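Local coordinates for tyrosine-protein phosphatase YwqE (PDB 3QY7) that removes phosphate from phosphotyrosine in the Bacillus subtilis proteins YwqD, YwqF and Ssb, as a manganese-dependent phosphatase with a TIM-barrel fold, at residues P132-P137 / K156-Q161; L149-V154 / A185-F190. One frame throughout, in Å; residues are numbered along the deposited sequence.

Contact 1 (P132-P137 / K156-Q161). With FE (Fe (III) ion), chain B.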
loop_
_atom_site.group_PDB
_atom_site.type_symbol
_atom_site.label_atom_id
_atom_site.label_comp_id
_atom_site.label_asym_id
_atom_site.label_seq_id
_atom_site.Cartn_x
_atom_site.Cartn_y
_atom_site.Cartn_z
ATOM N N PRO A 132 -10.677 4.232 -3.144
ATOM C CA PRO A 132 -9.351 4.156 -3.751
ATOM C C PRO A 132 -8.295 4.536 -2.723
ATOM O O PRO A 132 -8.476 5.515 -1.987
ATOM C CB PRO A 132 -9.399 5.204 -4.882
ATOM C CG PRO A 132 -10.486 6.153 -4.480
ATOM C CD PRO A 132 -11.477 5.362 -3.656
ATOM N N VAL A 133 -7.232 3.736 -2.664
ATOM C CA VAL A 133 -6.084 4.003 -1.804
ATOM C C VAL A 133 -4.906 4.333 -2.688
ATOM O O VAL A 133 -4.429 3.473 -3.451
ATOM C CB VAL A 133 -5.741 2.791 -0.927
ATOM C CG1 VAL A 133 -4.564 3.143 0.024
ATOM C CG2 VAL A 133 -6.972 2.396 -0.087
ATOM N N ILE A 134 -4.439 5.575 -2.581
ATOM C CA ILE A 134 -3.291 6.040 -3.367
ATOM C C ILE A 134 -2.020 5.442 -2.782
ATOM O O ILE A 134 -1.732 5.652 -1.594
ATOM C CB ILE A 134 -3.207 7.582 -3.319
ATOM C CG1 ILE A 134 -4.472 8.177 -3.960
ATOM C CG2 ILE A 134 -1.950 8.088 -4.076
ATOM C CD1 ILE A 134 -4.707 9.648 -3.621
ATOM N N ALA A 135 -1.280 4.725 -3.619
ATOM C CA ALA A 135 0.011 4.146 -3.218
ATOM C C ALA A 135 1.069 5.246 -3.124
ATOM O O ALA A 135 1.214 6.072 -4.026
ATOM C CB ALA A 135 0.439 3.075 -4.179
ATOM N N HIS A 136 1.789 5.225 -2.006
ATOM C CA HIS A 136 2.966 6.065 -1.772
ATOM C C HIS A 136 2.890 7.454 -2.409
ATOM O O HIS A 136 3.708 7.775 -3.262
ATOM C CB HIS A 136 4.260 5.351 -2.185
ATOM C CG HIS A 136 4.215 4.731 -3.545
ATOM N ND1 HIS A 136 4.193 5.475 -4.709
ATOM C CD2 HIS A 136 4.196 3.433 -3.931
ATOM C CE1 HIS A 136 4.168 4.658 -5.744
ATOM N NE2 HIS A 136 4.178 3.413 -5.302
ATOM N N PRO A 137 1.932 8.274 -1.970
ATOM C CA PRO A 137 1.822 9.604 -2.570
ATOM C C PRO A 137 3.082 10.442 -2.334
ATOM O O PRO A 137 3.380 11.334 -3.150
ATOM C CB PRO A 137 0.606 10.217 -1.858
ATOM C CG PRO A 137 0.527 9.469 -0.547
ATOM C CD PRO A 137 0.910 8.061 -0.927
ATOM N N LYS A 156 -11.884 14.729 -1.213
ATOM C CA LYS A 156 -12.940 14.159 -2.070
ATOM C C LYS A 156 -13.219 12.668 -1.844
ATOM O O LYS A 156 -14.065 12.086 -2.533
ATOM C CB LYS A 156 -12.643 14.418 -3.551
ATOM C CG LYS A 156 -12.804 15.893 -4.006
ATOM C CD LYS A 156 -14.232 16.371 -3.790
ATOM C CE LYS A 156 -14.592 17.497 -4.752
ATOM N NZ LYS A 156 -16.066 17.744 -4.713
ATOM N N GLY A 157 -12.495 12.050 -0.912
ATOM C CA GLY A 157 -12.836 10.702 -0.454
ATOM C C GLY A 157 -11.782 9.623 -0.627
ATOM O O GLY A 157 -11.966 8.502 -0.154
ATOM N N ALA A 158 -10.669 9.966 -1.269
ATOM C CA ALA A 158 -9.573 9.016 -1.460
ATOM C C ALA A 158 -8.868 8.817 -0.137
ATOM O O ALA A 158 -8.843 9.698 0.719
ATOM C CB ALA A 158 -8.589 9.541 -2.488
ATOM N N ALA A 159 -8.327 7.616 0.037
ATOM C CA ALA A 159 -7.373 7.367 1.122
ATOM C C ALA A 159 -5.975 7.269 0.540
ATOM O O ALA A 159 -5.801 7.142 -0.672
ATOM C CB ALA A 159 -7.745 6.052 1.837
ATOM N N SER A 160 -4.957 7.305 1.401
ATOM C CA SER A 160 -3.600 7.053 0.906
ATOM C C SER A 160 -2.737 6.266 1.896
ATOM O O SER A 160 -3.016 6.235 3.098
ATOM C CB SER A 160 -2.896 8.351 0.457
ATOM O OG SER A 160 -2.305 9.044 1.535
ATOM N N GLN A 161 -1.694 5.663 1.356
ATOM C CA GLN A 161 -0.812 4.772 2.108
ATOM C C GLN A 161 0.633 5.226 1.925
ATOM O O GLN A 161 1.152 5.276 0.802
ATOM C CB GLN A 161 -1.030 3.326 1.629
ATOM C CG GLN A 161 0.114 2.362 1.989
ATOM C CD GLN A 161 1.121 2.220 0.874
ATOM O OE1 GLN A 161 0.761 2.046 -0.288
ATOM N NE2 GLN A 161 2.415 2.236 1.231
HETATM FE FE FE B . 4.528 1.601 -6.522
HETATM O O HOH W 1 6.610 2.386 -6.702
HETATM O O HOH W 2 4.885 0.528 -4.807
#
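Val133 lays CG1 against the CB of Gln161, 3.9 Å away, and the two side chains cross at about a right angle. CG1 gets there because it stands anti to the backbone N (chi1 -177°). Ala135 shares this face of the sheet, as does Ala159. Ile134 and Ser160 point to the other face. There Ile134 CD1 lies 4.0 Å from Ala158 CB, and Pro137 CG packs on Ser160 OG at 3.5 Å. That hydroxyl is hydrogen-bonded to Leu187 O.

The two strands run parallel and are joined by a ladder of backbone bonds. Ala159 N gives to Pro132 O, and Ile134 N to Ala159 O at 2.8 Å. Gln161 N then gives to Ile134 O. The last rung is weak: His136 N meets Gln161 O at 2.9 Å with an N-H...O angle of 122°. The Gln161 chain is bent at chi2. Its OE1 accepts a hydrogen bond from ND1 of His5, which binds the other iron.

Just past the strand, His136 binds an iron(III) ion through NE2 at 2.2 Å. Glu80, Glu108 and two waters also bind this ion. Ala135 CB lies 3.8 Å above one face of the imidazole, toward its rim. This is consistent with the strand end placing a ligand of one iron, while Gln161 holds His5, a ligand of the other iron.

Contact 2 (L149-V154 / A185-F190)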
loop_
_atom_site.group_PDB
_atom_site.type_symbol
_atom_site.label_atom_id
_atom_site.label_comp_id
_atom_site.label_asym_id
_atom_site.label_seq_id
_atom_site.Cartn_x
_atom_site.Cartn_y
_atom_site.Cartn_z
ATOM N N LEU A 149 -2.719 18.777 -4.352
ATOM C CA LEU A 149 -3.338 17.741 -5.180
ATOM C C LEU A 149 -3.792 16.562 -4.326
ATOM O O LEU A 149 -4.885 16.019 -4.534
ATOM C CB LEU A 149 -2.374 17.232 -6.245
ATOM C CG LEU A 149 -1.974 18.237 -7.328
ATOM C CD1 LEU A 149 -0.839 17.675 -8.165
ATOM C CD2 LEU A 149 -3.175 18.599 -8.215
ATOM N N LEU A 150 -2.940 16.156 -3.386
ATOM C CA LEU A 150 -3.306 15.054 -2.492
ATOM C C LEU A 150 -4.398 15.482 -1.537
ATOM O O LEU A 150 -5.379 14.745 -1.315
ATOM C CB LEU A 150 -2.093 14.506 -1.727
ATOM C CG LEU A 150 -2.397 13.393 -0.715
ATOM C CD1 LEU A 150 -2.879 12.145 -1.425
ATOM C CD2 LEU A 150 -1.133 13.101 0.076
ATOM N N TYR A 151 -4.241 16.681 -0.979
ATOM C CA TYR A 151 -5.264 17.246 -0.127
ATOM C C TYR A 151 -6.634 17.145 -0.809
ATOM O O TYR A 151 -7.588 16.682 -0.201
ATOM C CB TYR A 151 -4.956 18.703 0.214
ATOM C CG TYR A 151 -6.156 19.445 0.720
ATOM C CD1 TYR A 151 -6.875 20.293 -0.126
ATOM C CD2 TYR A 151 -6.601 19.281 2.029
ATOM C CE1 TYR A 151 -7.991 20.967 0.321
ATOM C CE2 TYR A 151 -7.724 19.954 2.491
ATOM C CZ TYR A 151 -8.412 20.800 1.623
ATOM O OH TYR A 151 -9.519 21.482 2.055
ATOM N N HIS A 152 -6.730 17.589 -2.057
ATOM C CA HIS A 152 -8.032 17.621 -2.726
ATOM C C HIS A 152 -8.594 16.224 -2.957
ATOM O O HIS A 152 -9.777 15.990 -2.706
ATOM C CB HIS A 152 -7.978 18.418 -4.032
ATOM C CG HIS A 152 -7.938 19.900 -3.823
ATOM N ND1 HIS A 152 -8.943 20.590 -3.171
ATOM C CD2 HIS A 152 -7.005 20.822 -4.158
ATOM C CE1 HIS A 152 -8.630 21.872 -3.123
ATOM N NE2 HIS A 152 -7.458 22.039 -3.710
ATOM N N LEU A 153 -7.746 15.299 -3.404
ATOM C CA LEU A 153 -8.194 13.917 -3.654
ATOM C C LEU A 153 -8.691 13.260 -2.368
ATOM O O LEU A 153 -9.704 12.564 -2.375
ATOM C CB LEU A 153 -7.091 13.082 -4.316
ATOM C CG LEU A 153 -6.696 13.423 -5.762
ATOM C CD1 LEU A 153 -5.382 12.782 -6.142
ATOM C CD2 LEU A 153 -7.809 13.043 -6.746
ATOM N N VAL A 154 -7.982 13.496 -1.265
ATOM C CA VAL A 154 -8.380 12.979 0.039
ATOM C C VAL A 154 -9.642 13.666 0.578
ATOM O O VAL A 154 -10.545 13.010 1.077
ATOM C CB VAL A 154 -7.210 13.037 1.057
ATOM C CG1 VAL A 154 -7.700 12.710 2.478
ATOM C CG2 VAL A 154 -6.105 12.075 0.630
ATOM N N ALA A 185 -0.897 16.509 8.176
ATOM C CA ALA A 185 -2.057 17.083 7.488
ATOM C C ALA A 185 -3.248 16.123 7.384
ATOM O O ALA A 185 -4.251 16.434 6.725
ATOM C CB ALA A 185 -1.643 17.551 6.106
ATOM N N ASN A 186 -3.131 14.959 8.031
ATOM C CA ASN A 186 -4.199 13.937 8.030
ATOM C C ASN A 186 -4.505 13.367 6.646
ATOM O O ASN A 186 -5.632 12.940 6.376
ATOM C CB ASN A 186 -5.485 14.467 8.695
ATOM C CG ASN A 186 -5.300 14.778 10.164
ATOM O OD1 ASN A 186 -5.820 15.782 10.675
ATOM N ND2 ASN A 186 -4.564 13.922 10.860
ATOM N N LEU A 187 -3.509 13.360 5.770
ATOM C CA LEU A 187 -3.694 12.912 4.395
ATOM C C LEU A 187 -3.314 11.458 4.168
ATOM O O LEU A 187 -3.504 10.928 3.074
ATOM C CB LEU A 187 -2.903 13.806 3.434
ATOM C CG LEU A 187 -3.295 15.282 3.401
ATOM C CD1 LEU A 187 -2.490 15.935 2.296
ATOM C CD2 LEU A 187 -4.800 15.492 3.172
ATOM N N ILE A 188 -2.769 10.837 5.213
ATOM C CA ILE A 188 -2.305 9.453 5.182
ATOM C C ILE A 188 -3.196 8.618 6.100
ATOM O O ILE A 188 -3.507 9.039 7.211
ATOM C CB ILE A 188 -0.845 9.373 5.710
ATOM C CG1 ILE A 188 0.101 10.240 4.862
ATOM C CG2 ILE A 188 -0.345 7.919 5.827
ATOM C CD1 ILE A 188 0.171 9.940 3.346
ATOM N N HIS A 189 -3.567 7.423 5.633
ATOM C CA HIS A 189 -4.483 6.554 6.380
ATOM C C HIS A 189 -3.902 5.197 6.738
ATOM O O HIS A 189 -4.442 4.530 7.610
ATOM C CB HIS A 189 -5.798 6.432 5.622
ATOM C CG HIS A 189 -6.359 7.771 5.262
ATOM N ND1 HIS A 189 -6.037 8.407 4.083
ATOM C CD2 HIS A 189 -7.125 8.636 5.964
ATOM C CE1 HIS A 189 -6.621 9.593 4.056
ATOM N NE2 HIS A 189 -7.284 9.761 5.186
ATOM N N PHE A 190 -2.806 4.816 6.084
ATOM C CA PHE A 190 -2.137 3.524 6.296
ATOM C C PHE A 190 -0.622 3.710 6.213
ATOM O O PHE A 190 -0.136 4.608 5.508
ATOM C CB PHE A 190 -2.495 2.507 5.193
ATOM C CG PHE A 190 -3.961 2.336 4.943
ATOM C CD1 PHE A 190 -4.723 1.467 5.726
ATOM C CD2 PHE A 190 -4.571 2.996 3.877
ATOM C CE1 PHE A 190 -6.079 1.285 5.476
ATOM C CE2 PHE A 190 -5.941 2.811 3.612
ATOM C CZ PHE A 190 -6.691 1.957 4.402
#
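Leu187 and Leu150 slide past each other in opposite directions, with Leu187 CD1 3.8 Å from Leu150 CD2. The same leucine reaches on to the helix backbone. Its CG lies anti to its own carbonyl carbon (chi1 -62°). Beyond it, CD1 meets the N of Tyr151 as well as Leu150, while CD2 sits 3.8 Å from Tyr151 CA and 4.0 Å from Val154 CB. CD2 approaches the Tyr151 ring obliquely.

CG1 of Val154 and the imidazole of His189 reach toward each other tip to tip. The methyl lies in the plane of the ring, at its edge, 3.7 Å from CE1. The other methyl, CG2, rests 3.7 Å from Leu187 O. No hydrogen bond joins the two segments, so the contact is held by apolar packing. The polar atom ND1 of His189 is satisfied by the backbone N of Ser160.

Leu150 also touches Ile134 of strand 131-135 and Leu182 of helix 173-184. Pro242 touches Leu187 and Pro244 touches Tyr151, both in the C-terminal tail.

Asn186, with positive phi, is the C-prime residue of a Schellman motif that ends helix 173-184. The chain then turns through Leu187 toward strand 190-192. This is the packing of an outer helix against an alpha-to-beta loop, as expected in the TIM-barrel fold of this family.

How the contacts relate
Contacts 1 and 2 are neighbours, their centres 7 Å apart, and they touch directly. Along the chain their segments alternate: 132-137, 149-154, 156-161, then 185-190. Helix 148-155 is followed, after a short turn, by strand 159-163, so one beta-alpha-beta unit supplies parts of both contacts. Contact 1 lies within the five-stranded parallel sheet. Contact 2 lies outside it, where the helix meets the loop leading to strand 190-192, the next strand across. Ser160 joins the two: its backbone O is 2.9 Å from His189 N, a probable hydrogen bond. The pair thus runs from the outer helix layer to a strand that ends at the iron site.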